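Local atomic coordinates of photoreceptor-histidine kinase BphP (Stigmatella aurantiaca DW4/3-1, PDB entry 6BAF), a protein that probably acts as a red and far-red light-sensing histidine kinase, its chromophore-binding region holding a bilin whose photochemistry would control signalling. Residues 103-108 and 228-233; 156-161 and 274-279; 169-174 and 186-191. One frame throughout, in Å; residues are numbered along the deposited sequence.

Contact 1: 103-108 and 228-233; sequences RLILEL and EPLDLS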
loop_
_atom_site.group_PDB
_atom_site.type_symbol
_atom_site.label_atom_id
_atom_site.label_comp_id
_atom_site.label_asym_id
_atom_site.label_seq_id
_atom_site.Cartn_x
_atom_site.Cartn_y
_atom_site.Cartn_z
ATOM N N ARG A 103 -0.378 26.685 -12.421
ATOM C CA ARG A 103 -1.110 25.970 -13.450
ATOM C C ARG A 103 -1.562 24.609 -12.931
ATOM O O ARG A 103 -0.949 24.003 -12.043
ATOM C CB ARG A 103 -0.280 25.836 -14.751
ATOM C CG ARG A 103 0.288 27.204 -15.284
ATOM C CD ARG A 103 -0.371 27.857 -16.560
ATOM N NE ARG A 103 -1.809 27.618 -16.776
ATOM C CZ ARG A 103 -2.594 28.240 -17.683
ATOM N NH1 ARG A 103 -2.112 29.221 -18.506
ATOM N NH2 ARG A 103 -3.880 27.875 -17.750
ATOM N N LEU A 104 -2.682 24.152 -13.478
ATOM C CA LEU A 104 -3.258 22.845 -13.166
ATOM C C LEU A 104 -2.971 21.941 -14.359
ATOM O O LEU A 104 -3.516 22.142 -15.452
ATOM C CB LEU A 104 -4.762 22.952 -12.915
ATOM C CG LEU A 104 -5.600 21.918 -12.165
ATOM C CD1 LEU A 104 -7.023 21.829 -12.678
ATOM C CD2 LEU A 104 -4.973 20.546 -11.872
ATOM N N ILE A 105 -2.108 20.956 -14.160
ATOM C CA ILE A 105 -1.634 20.091 -15.230
ATOM C C ILE A 105 -2.245 18.715 -15.026
ATOM O O ILE A 105 -2.162 18.152 -13.925
ATOM C CB ILE A 105 -0.101 20.013 -15.240
ATOM C CG1 ILE A 105 0.481 21.395 -15.529
ATOM C CG2 ILE A 105 0.347 18.919 -16.224
ATOM C CD1 ILE A 105 1.986 21.515 -15.376
ATOM N N LEU A 106 -2.851 18.175 -16.077
ATOM C CA LEU A 106 -3.460 16.851 -16.037
ATOM C C LEU A 106 -2.734 15.986 -17.058
ATOM O O LEU A 106 -2.699 16.318 -18.255
ATOM C CB LEU A 106 -4.962 16.935 -16.324
ATOM C CG LEU A 106 -5.703 15.627 -16.588
ATOM C CD1 LEU A 106 -5.676 14.726 -15.333
ATOM C CD2 LEU A 106 -7.148 15.922 -17.039
ATOM N N GLU A 107 -2.083 14.924 -16.582
ATOM C CA GLU A 107 -1.408 13.970 -17.453
ATOM C C GLU A 107 -2.229 12.700 -17.560
ATOM O O GLU A 107 -2.770 12.214 -16.557
ATOM C CB GLU A 107 -0.002 13.678 -16.930
ATOM C CG GLU A 107 0.780 14.965 -17.065
ATOM C CD GLU A 107 2.179 14.879 -16.572
ATOM O OE1 GLU A 107 2.380 14.731 -15.321
ATOM O OE2 GLU A 107 3.084 14.967 -17.445
ATOM N N LEU A 108 -2.361 12.196 -18.788
ATOM C CA LEU A 108 -3.235 11.068 -19.099
ATOM C C LEU A 108 -2.387 9.951 -19.682
ATOM O O LEU A 108 -1.682 10.161 -20.676
ATOM C CB LEU A 108 -4.326 11.447 -20.094
ATOM C CG LEU A 108 -5.267 12.570 -19.673
ATOM C CD1 LEU A 108 -6.258 12.885 -20.794
ATOM C CD2 LEU A 108 -5.995 12.256 -18.378
ATOM N N GLU A 228 4.518 31.189 -23.364
ATOM C CA GLU A 228 5.223 31.064 -22.065
ATOM C C GLU A 228 5.556 29.620 -21.670
ATOM O O GLU A 228 4.697 28.738 -21.637
ATOM C CB GLU A 228 4.479 31.783 -20.931
ATOM C CG GLU A 228 4.417 33.314 -21.181
ATOM C CD GLU A 228 2.979 33.921 -21.243
ATOM O OE1 GLU A 228 1.969 33.126 -21.325
ATOM O OE2 GLU A 228 2.879 35.204 -21.281
ATOM N N PRO A 229 6.832 29.402 -21.399
ATOM C CA PRO A 229 7.296 28.054 -21.062
ATOM C C PRO A 229 6.485 27.505 -19.900
ATOM O O PRO A 229 6.254 28.201 -18.910
ATOM C CB PRO A 229 8.764 28.272 -20.698
ATOM C CG PRO A 229 9.138 29.587 -21.463
ATOM C CD PRO A 229 7.902 30.417 -21.322
ATOM N N LEU A 230 5.925 26.311 -20.113
ATOM C CA LEU A 230 5.246 25.527 -19.087
ATOM C C LEU A 230 6.293 24.902 -18.180
ATOM O O LEU A 230 7.137 24.134 -18.650
ATOM C CB LEU A 230 4.444 24.399 -19.726
ATOM C CG LEU A 230 3.003 24.180 -19.372
ATOM C CD1 LEU A 230 2.647 22.744 -19.670
ATOM C CD2 LEU A 230 2.617 24.616 -17.974
ATOM N N ASP A 231 6.233 25.194 -16.903
ATOM C CA ASP A 231 7.151 24.571 -15.964
ATOM C C ASP A 231 6.683 23.134 -15.737
ATOM O O ASP A 231 5.616 22.899 -15.135
ATOM C CB ASP A 231 7.195 25.364 -14.662
ATOM C CG ASP A 231 8.228 24.832 -13.702
ATOM O OD1 ASP A 231 8.484 23.591 -13.694
ATOM O OD2 ASP A 231 8.792 25.643 -12.948
ATOM N N LEU A 232 7.479 22.170 -16.205
ATOM C CA LEU A 232 7.081 20.758 -16.180
ATOM C C LEU A 232 7.799 19.977 -15.076
ATOM O O LEU A 232 7.807 18.738 -15.097
ATOM C CB LEU A 232 7.346 20.135 -17.546
ATOM C CG LEU A 232 6.441 20.676 -18.660
ATOM C CD1 LEU A 232 6.839 20.097 -19.986
ATOM C CD2 LEU A 232 4.971 20.318 -18.376
ATOM N N SER A 233 8.409 20.684 -14.119
ATOM C CA SER A 233 9.120 20.082 -13.001
ATOM C C SER A 233 8.416 18.876 -12.383
ATOM O O SER A 233 9.091 17.898 -12.071
ATOM C CB SER A 233 9.365 21.117 -11.893
ATOM O OG SER A 233 10.238 22.133 -12.348
HETATM O O HOH W 1 0.386 30.503 -19.758
#
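R103 and I105, in segment 103-108 of strand 103-110, face the irregular segment 228-233: R103 CA lies 8.5 Å from L230 CA and I105 CA 8.8 Å from L232 CA, too far for sheet pairing, so the contact rests on side chains reaching from the strand to the loop, its backbone included. I105 leads it. Its CG1 lies beside the backbone N (chi1 -63°) and the extended arm ends in CD1, 4.1 Å from L230 CD2, as the two side chains slide past each other in opposite directions. The same methyl sits 3.9 Å from D231 O and 4.4 Å from L232 CD2. R103 CG reaches L230 CD2 at 4.4 Å; in the modelled conformer its NH1 bonds to H226 ND1 and to a water that bonds weakly to E228 OE1. The strand belongs to the PAS sheet and the loop to the GAF range, consistent with the lasso of the knot known from phytochromes; S233 also touches H9. D231 shapes the loop through an Asx turn: OD1 accepts S233 N at 2.9 Å, nearly along its C-O axis, and S233 OG at 2.6 Å on its syn lone pair. Further along, the E107 carboxylate accepts from V236 N and L237 N.

Contact 2: 156-161 and 274-279; sequences FDRAII and TQVSGT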
loop_
_atom_site.group_PDB
_atom_site.type_symbol
_atom_site.label_atom_id
_atom_site.label_comp_id
_atom_site.label_asym_id
_atom_site.label_seq_id
_atom_site.Cartn_x
_atom_site.Cartn_y
_atom_site.Cartn_z
ATOM N N PHE A 156 13.036 -4.694 -14.960
ATOM C CA PHE A 156 14.193 -4.038 -15.555
ATOM C C PHE A 156 15.422 -4.962 -15.575
ATOM O O PHE A 156 15.675 -5.714 -14.628
ATOM C CB PHE A 156 14.499 -2.752 -14.772
ATOM C CG PHE A 156 13.857 -1.500 -15.357
ATOM C CD1 PHE A 156 14.335 -0.942 -16.545
ATOM C CD2 PHE A 156 12.802 -0.854 -14.689
ATOM C CE1 PHE A 156 13.781 0.265 -17.085
ATOM C CE2 PHE A 156 12.237 0.342 -15.204
ATOM C CZ PHE A 156 12.728 0.894 -16.416
ATOM N N ASP A 157 16.221 -4.854 -16.640
ATOM C CA ASP A 157 17.475 -5.605 -16.731
ATOM C C ASP A 157 18.430 -5.299 -15.601
ATOM O O ASP A 157 19.206 -6.177 -15.209
ATOM C CB ASP A 157 18.191 -5.314 -18.054
ATOM C CG ASP A 157 17.478 -5.919 -19.218
ATOM O OD1 ASP A 157 16.931 -7.014 -19.012
ATOM O OD2 ASP A 157 17.415 -5.318 -20.326
ATOM N N ARG A 158 18.438 -4.066 -15.085
ATOM C CA ARG A 158 19.383 -3.718 -14.039
ATOM C C ARG A 158 18.735 -2.734 -13.085
ATOM O O ARG A 158 18.038 -1.820 -13.519
ATOM C CB ARG A 158 20.681 -3.126 -14.652
ATOM C CG ARG A 158 21.774 -2.646 -13.637
ATOM C CD ARG A 158 23.195 -2.378 -14.365
ATOM N NE ARG A 158 22.917 -1.702 -15.608
ATOM C CZ ARG A 158 23.396 -2.003 -16.799
ATOM N NH1 ARG A 158 22.969 -1.278 -17.820
ATOM N NH2 ARG A 158 24.306 -2.960 -16.974
ATOM N N ALA A 159 18.999 -2.882 -11.793
ATOM C CA ALA A 159 18.581 -1.915 -10.797
ATOM C C ALA A 159 19.752 -1.732 -9.859
ATOM O O ALA A 159 20.304 -2.723 -9.371
ATOM C CB ALA A 159 17.335 -2.375 -10.004
ATOM N N ILE A 160 20.135 -0.477 -9.590
ATOM C CA ILE A 160 21.244 -0.197 -8.698
ATOM C C ILE A 160 20.791 0.787 -7.641
ATOM O O ILE A 160 19.791 1.493 -7.805
ATOM C CB ILE A 160 22.475 0.354 -9.462
ATOM C CG1 ILE A 160 22.137 1.717 -10.117
ATOM C CG2 ILE A 160 22.910 -0.655 -10.530
ATOM C CD1 ILE A 160 23.408 2.575 -10.521
ATOM N N ILE A 161 21.524 0.812 -6.533
ATOM C CA ILE A 161 21.550 1.957 -5.635
ATOM C C ILE A 161 22.759 2.811 -6.017
ATOM O O ILE A 161 23.899 2.332 -6.015
ATOM C CB ILE A 161 21.653 1.555 -4.157
ATOM C CG1 ILE A 161 20.479 0.653 -3.699
ATOM C CG2 ILE A 161 21.666 2.830 -3.347
ATOM C CD1 ILE A 161 19.118 1.254 -3.943
ATOM N N THR A 274 17.655 0.328 -15.434
ATOM C CA THR A 274 17.970 0.485 -16.844
ATOM C C THR A 274 17.633 -0.802 -17.571
ATOM O O THR A 274 17.737 -1.907 -17.019
ATOM C CB THR A 274 19.464 0.864 -17.058
ATOM O OG1 THR A 274 20.290 0.015 -16.260
ATOM C CG2 THR A 274 19.735 2.319 -16.596
ATOM N N GLN A 275 17.209 -0.640 -18.807
ATOM C CA GLN A 275 16.874 -1.736 -19.699
ATOM C C GLN A 275 17.887 -1.713 -20.828
ATOM O O GLN A 275 18.049 -0.676 -21.477
ATOM C CB GLN A 275 15.470 -1.557 -20.264
ATOM C CG GLN A 275 14.946 -2.782 -20.981
ATOM C CD GLN A 275 14.499 -3.881 -20.016
ATOM O OE1 GLN A 275 14.790 -3.859 -18.810
ATOM N NE2 GLN A 275 13.759 -4.827 -20.541
ATOM N N VAL A 276 18.592 -2.822 -21.040
ATOM C CA VAL A 276 19.471 -2.900 -22.203
ATOM C C VAL A 276 18.693 -3.433 -23.398
ATOM O O VAL A 276 18.975 -3.053 -24.535
ATOM C CB VAL A 276 20.719 -3.751 -21.894
ATOM C CG1 VAL A 276 21.348 -3.306 -20.579
ATOM C CG2 VAL A 276 20.361 -5.176 -21.766
ATOM N N SER A 277 17.667 -4.246 -23.127
ATOM C CA SER A 277 16.772 -4.923 -24.061
ATOM C C SER A 277 16.035 -3.961 -24.965
ATOM O O SER A 277 16.606 -3.394 -25.894
ATOM C CB SER A 277 15.699 -5.739 -23.299
ATOM O OG SER A 277 16.251 -6.684 -22.370
ATOM N N GLY A 278 14.747 -3.819 -24.718
ATOM C CA GLY A 278 13.898 -2.938 -25.493
ATOM C C GLY A 278 13.269 -1.952 -24.527
ATOM O O GLY A 278 13.968 -1.445 -23.637
ATOM N N THR A 279 11.960 -1.724 -24.642
ATOM C CA THR A 279 11.277 -0.698 -23.871
ATOM C C THR A 279 10.861 -1.202 -22.487
ATOM O O THR A 279 10.916 -2.393 -22.185
ATOM C CB THR A 279 10.035 -0.226 -24.609
ATOM O OG1 THR A 279 9.109 -1.314 -24.669
ATOM C CG2 THR A 279 10.399 0.247 -25.990
HETATM O O HOH W 2 20.558 0.578 -13.781
#
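The carboxylate of D157 and the amide of Q275 are stacked with planes 6° apart, D157 OD2 lying 3.3 Å from Q275 CD, while the side chains as a whole cross at about a right angle. Q275 N lies at the edge of the F156 ring, near its plane, and the R158 guanidinium has T274 OG1 at its edge, tilted 16° from its plane. A classic beta bulge underlies this arrangement: D157 and R158 both face T274, where strands 158-164 and 266-275 of the GAF sheet run antiparallel. R158 and T274 form the hydrogen-bonded pair, N to O and O to N. At the bulge, D157 N instead donates to Q275 OE1 at 2.8 Å, from a position 28° off the carbonyl plane; Q275 reaches it through a bend at chi2. OD2 of D157 takes three bonds: V276 N on the anti lone pair at 2.9 Å, S277 OG on the syn one at 2.7 Å, and S277 N nearly end-on at 3.0 Å. With an alanine in place of D157, V276 N, S277 N and S277 OG would probably lose their common acceptor and the turn after strand 266-275 would be freer to shift. R158 NH2 has its own hydrogen-bond partner in D182 O, and T274 also touches the bilin. R158 NE meets T274 OG1 at 3.2 Å, and T274 OG1 also lies 2.6 Å from the O of a water.

Contact 3: 169-174 and 186-191; sequences NGSVIA and GLHFPA. With BLR (3-[5-[(Z)-(4-ethenyl-3-methyl-5-oxidanylidene-pyrrol-2-ylidene)methyl]-2-[[5-[(Z)-(3-ethenyl-4-methyl-5-oxidanylidene-pyrrol-2-ylidene)methyl]-3-(3-hydroxy-3-oxopropyl)-4-methyl-1H-pyrrol-2-yl]methyl]-4-methyl-1H-pyrrol-3-yl]propanoic acid), chain B.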
loop_
_atom_site.group_PDB
_atom_site.type_symbol
_atom_site.label_atom_id
_atom_site.label_comp_id
_atom_site.label_asym_id
_atom_site.label_seq_id
_atom_site.Cartn_x
_atom_site.Cartn_y
_atom_site.Cartn_z
ATOM N N ASN A 169 29.778 13.325 -6.498
ATOM C CA ASN A 169 30.132 12.132 -7.250
ATOM C C ASN A 169 29.251 10.978 -6.784
ATOM O O ASN A 169 28.698 11.006 -5.688
ATOM C CB ASN A 169 31.606 11.794 -7.038
ATOM C CG ASN A 169 32.524 12.952 -7.447
ATOM O OD1 ASN A 169 32.367 13.513 -8.538
ATOM N ND2 ASN A 169 33.437 13.340 -6.564
ATOM N N GLY A 170 29.116 9.961 -7.628
ATOM C CA GLY A 170 28.274 8.839 -7.296
ATOM C C GLY A 170 29.030 7.520 -7.294
ATOM O O GLY A 170 30.060 7.390 -7.973
ATOM N N SER A 171 28.507 6.534 -6.544
ATOM C CA SER A 171 29.023 5.180 -6.472
ATOM C C SER A 171 27.886 4.185 -6.607
ATOM O O SER A 171 26.843 4.358 -5.962
ATOM C CB SER A 171 29.696 4.924 -5.138
ATOM O OG SER A 171 30.829 5.742 -5.032
ATOM N N VAL A 172 28.108 3.132 -7.400
ATOM C CA VAL A 172 27.179 2.007 -7.507
ATOM C C VAL A 172 27.459 1.074 -6.333
ATOM O O VAL A 172 28.388 0.254 -6.377
ATOM C CB VAL A 172 27.309 1.279 -8.835
ATOM C CG1 VAL A 172 26.276 0.146 -8.901
ATOM C CG2 VAL A 172 27.136 2.270 -9.997
ATOM N N ILE A 173 26.670 1.206 -5.263
ATOM C CA ILE A 173 26.919 0.422 -4.052
ATOM C C ILE A 173 26.081 -0.860 -3.958
ATOM O O ILE A 173 26.356 -1.692 -3.087
ATOM C CB ILE A 173 26.699 1.278 -2.795
ATOM C CG1 ILE A 173 25.202 1.591 -2.614
ATOM C CG2 ILE A 173 27.562 2.538 -2.838
ATOM C CD1 ILE A 173 24.910 2.375 -1.283
ATOM N N ALA A 174 25.081 -1.052 -4.805
ATOM C CA ALA A 174 24.350 -2.320 -4.832
ATOM C C ALA A 174 23.758 -2.499 -6.213
ATOM O O ALA A 174 23.398 -1.521 -6.883
ATOM C CB ALA A 174 23.229 -2.394 -3.780
ATOM N N GLY A 186 30.240 -1.256 -7.828
ATOM C CA GLY A 186 31.547 -0.740 -7.456
ATOM C C GLY A 186 32.053 0.453 -8.273
ATOM O O GLY A 186 32.980 1.131 -7.822
ATOM N N LEU A 187 31.481 0.749 -9.455
ATOM C CA LEU A 187 31.946 1.909 -10.240
ATOM C C LEU A 187 31.630 3.246 -9.561
ATOM O O LEU A 187 30.598 3.408 -8.889
ATOM C CB LEU A 187 31.336 1.904 -11.641
ATOM C CG LEU A 187 31.797 0.726 -12.461
ATOM C CD1 LEU A 187 31.144 0.814 -13.837
ATOM C CD2 LEU A 187 33.331 0.772 -12.517
ATOM N N HIS A 188 32.548 4.196 -9.705
ATOM C CA HIS A 188 32.317 5.565 -9.281
ATOM C C HIS A 188 32.229 6.442 -10.529
ATOM O O HIS A 188 32.789 6.113 -11.579
ATOM C CB HIS A 188 33.415 6.051 -8.333
ATOM C CG HIS A 188 33.545 5.259 -7.060
ATOM N ND1 HIS A 188 33.284 3.903 -6.977
ATOM C CD2 HIS A 188 33.938 5.637 -5.819
ATOM C CE1 HIS A 188 33.508 3.485 -5.745
ATOM N NE2 HIS A 188 33.912 4.516 -5.024
ATOM N N PHE A 189 31.464 7.524 -10.441
ATOM C CA PHE A 189 31.237 8.373 -11.605
ATOM C C PHE A 189 31.324 9.824 -11.161
ATOM O O PHE A 189 31.079 10.129 -9.990
ATOM C CB PHE A 189 29.860 8.140 -12.266
ATOM C CG PHE A 189 29.689 6.775 -12.890
ATOM C CD1 PHE A 189 29.394 5.665 -12.100
ATOM C CD2 PHE A 189 29.784 6.608 -14.264
ATOM C CE1 PHE A 189 29.223 4.421 -12.666
ATOM C CE2 PHE A 189 29.622 5.363 -14.838
ATOM C CZ PHE A 189 29.329 4.246 -14.023
ATOM N N PRO A 190 31.680 10.741 -12.059
ATOM C CA PRO A 190 31.821 12.145 -11.643
ATOM C C PRO A 190 30.469 12.808 -11.411
ATOM O O PRO A 190 29.456 12.430 -12.002
ATOM C CB PRO A 190 32.550 12.801 -12.828
ATOM C CG PRO A 190 32.194 11.936 -14.012
ATOM C CD PRO A 190 32.088 10.516 -13.454
ATOM N N ALA A 191 30.484 13.880 -10.610
ATOM C CA ALA A 191 29.257 14.604 -10.304
ATOM C C ALA A 191 28.540 15.102 -11.552
ATOM O O ALA A 191 27.309 15.244 -11.533
ATOM C CB ALA A 191 29.541 15.793 -9.393
HETATM C CHA BLR B . 20.064 12.619 -15.601
HETATM N NA BLR B . 21.919 10.909 -15.374
HETATM C C1A BLR B . 20.656 11.306 -15.161
HETATM C C2A BLR B . 19.949 10.326 -14.457
HETATM C C3A BLR B . 20.804 9.314 -14.208
HETATM C C4A BLR B . 22.023 9.681 -14.798
HETATM C CMA BLR B . 20.448 8.021 -13.416
HETATM C CAA BLR B . 18.480 10.438 -14.041
HETATM C CBA BLR B . 17.500 10.067 -15.185
HETATM C CGA BLR B . 17.400 8.547 -15.382
HETATM O O1A BLR B . 17.004 7.861 -14.394
HETATM O O2A BLR B . 17.706 7.963 -16.492
HETATM C CHB BLR B . 23.352 8.957 -14.830
HETATM N NB BLR B . 22.595 6.591 -15.242
HETATM C C1B BLR B . 23.538 7.670 -14.760
HETATM C C2B BLR B . 24.736 6.977 -14.228
HETATM C C3B BLR B . 24.596 5.582 -14.330
HETATM C C4B BLR B . 23.282 5.257 -14.949
HETATM C CMB BLR B . 25.972 7.651 -13.621
HETATM O OB BLR B . 22.829 4.197 -15.204
HETATM C CAB BLR B . 25.670 4.604 -13.822
HETATM C CBB BLR B . 25.467 3.307 -13.793
HETATM N NC BLR B . 24.847 13.539 -18.196
HETATM C C1C BLR B . 26.296 13.336 -18.603
HETATM C C2C BLR B . 26.775 14.676 -19.056
HETATM C C3C BLR B . 25.762 15.663 -18.942
HETATM C C4C BLR B . 24.524 15.007 -18.414
HETATM C CMC BLR B . 28.191 14.904 -19.541
HETATM O OC BLR B . 26.917 12.329 -18.585
HETATM C CAC BLR B . 25.898 17.152 -19.317
HETATM C CBC BLR B . 26.886 17.920 -18.825
HETATM C CHD BLR B . 23.391 15.599 -18.190
HETATM N ND BLR B . 22.106 13.667 -16.800
HETATM C C1D BLR B . 22.210 14.972 -17.491
HETATM C C2D BLR B . 20.943 15.683 -17.451
HETATM C C3D BLR B . 20.016 14.847 -16.698
HETATM C C4D BLR B . 20.705 13.583 -16.255
HETATM C CMD BLR B . 20.678 17.063 -18.067
HETATM C CAD BLR B . 18.565 15.173 -16.412
HETATM C CBD BLR B . 17.699 14.453 -17.435
HETATM C CGD BLR B . 16.325 15.004 -17.104
HETATM O O1D BLR B . 15.823 14.773 -15.952
HETATM O O2D BLR B . 15.754 15.757 -17.951
#
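Backbone hydrogen bonds tie G170 to F189 and V172 to L187 and G186. G170 and F189 are a hydrogen-bonded antiparallel pair, F189 N reaching G170 O at 2.8 Å, whereas S171 and H188 are a non-hydrogen-bonded pair. Beyond them V172 N donates almost straight to L187 O at 2.9 Å, and V172 O accepts from G186 N, which lies in the carbonyl plane. G186 has a positive phi of 86°, a backbone shape in which a CB would collide with the carbonyl O of the residue before. CA-H...O contacts fill in between, from H188 CA to G170 O and from S171 CA to L187 O. One side-chain bond reaches over the strand end: N169 OD1 accepts weakly from A191 N at 2.8 Å. S171 lies over one face of the H188 imidazole in the modelled conformer: OG, turned anti to the carbonyl carbon (chi1 -65°), stands 3.2 Å above the ring plane over its centre, and CB makes a CH-pi contact. F189 works on the opposite face of the sheet. Its edge meets V172 CG2 at CE1, 4.0 Å away, while one ring face takes the vinyl carbon CAB of the bilin, 3.7 Å from F189 CZ and offset toward the rim. This is a beta hairpin at one edge of the GAF sheet, its F189 forming part of the wall of the bilin pocket of a phytochrome.

Overall arrangement
Contacts 1 and 2 are buried, contact 3 lies at the surface. Contact 1 stands apart, about 16 Å at nearest atoms from contact 2 and 18 Å from contact 3, and links the PAS sheet to a loop of the GAF range by sparse methyl packing. Contacts 2 and 3 share the GAF sheet: their strands 158-164 and 170-177 are neighbours, I160 CD1 packs on V172 CG2, and both contacts contribute to the bilin pocket. Contact 2 is rich in polar side-chain bonds centred on one buried carboxylate, whereas contact 3 rests mainly on backbone pairing, with an aromatic ring turned to the chromophore. Along the chain, contact 3 is nested within the loops closed by both others.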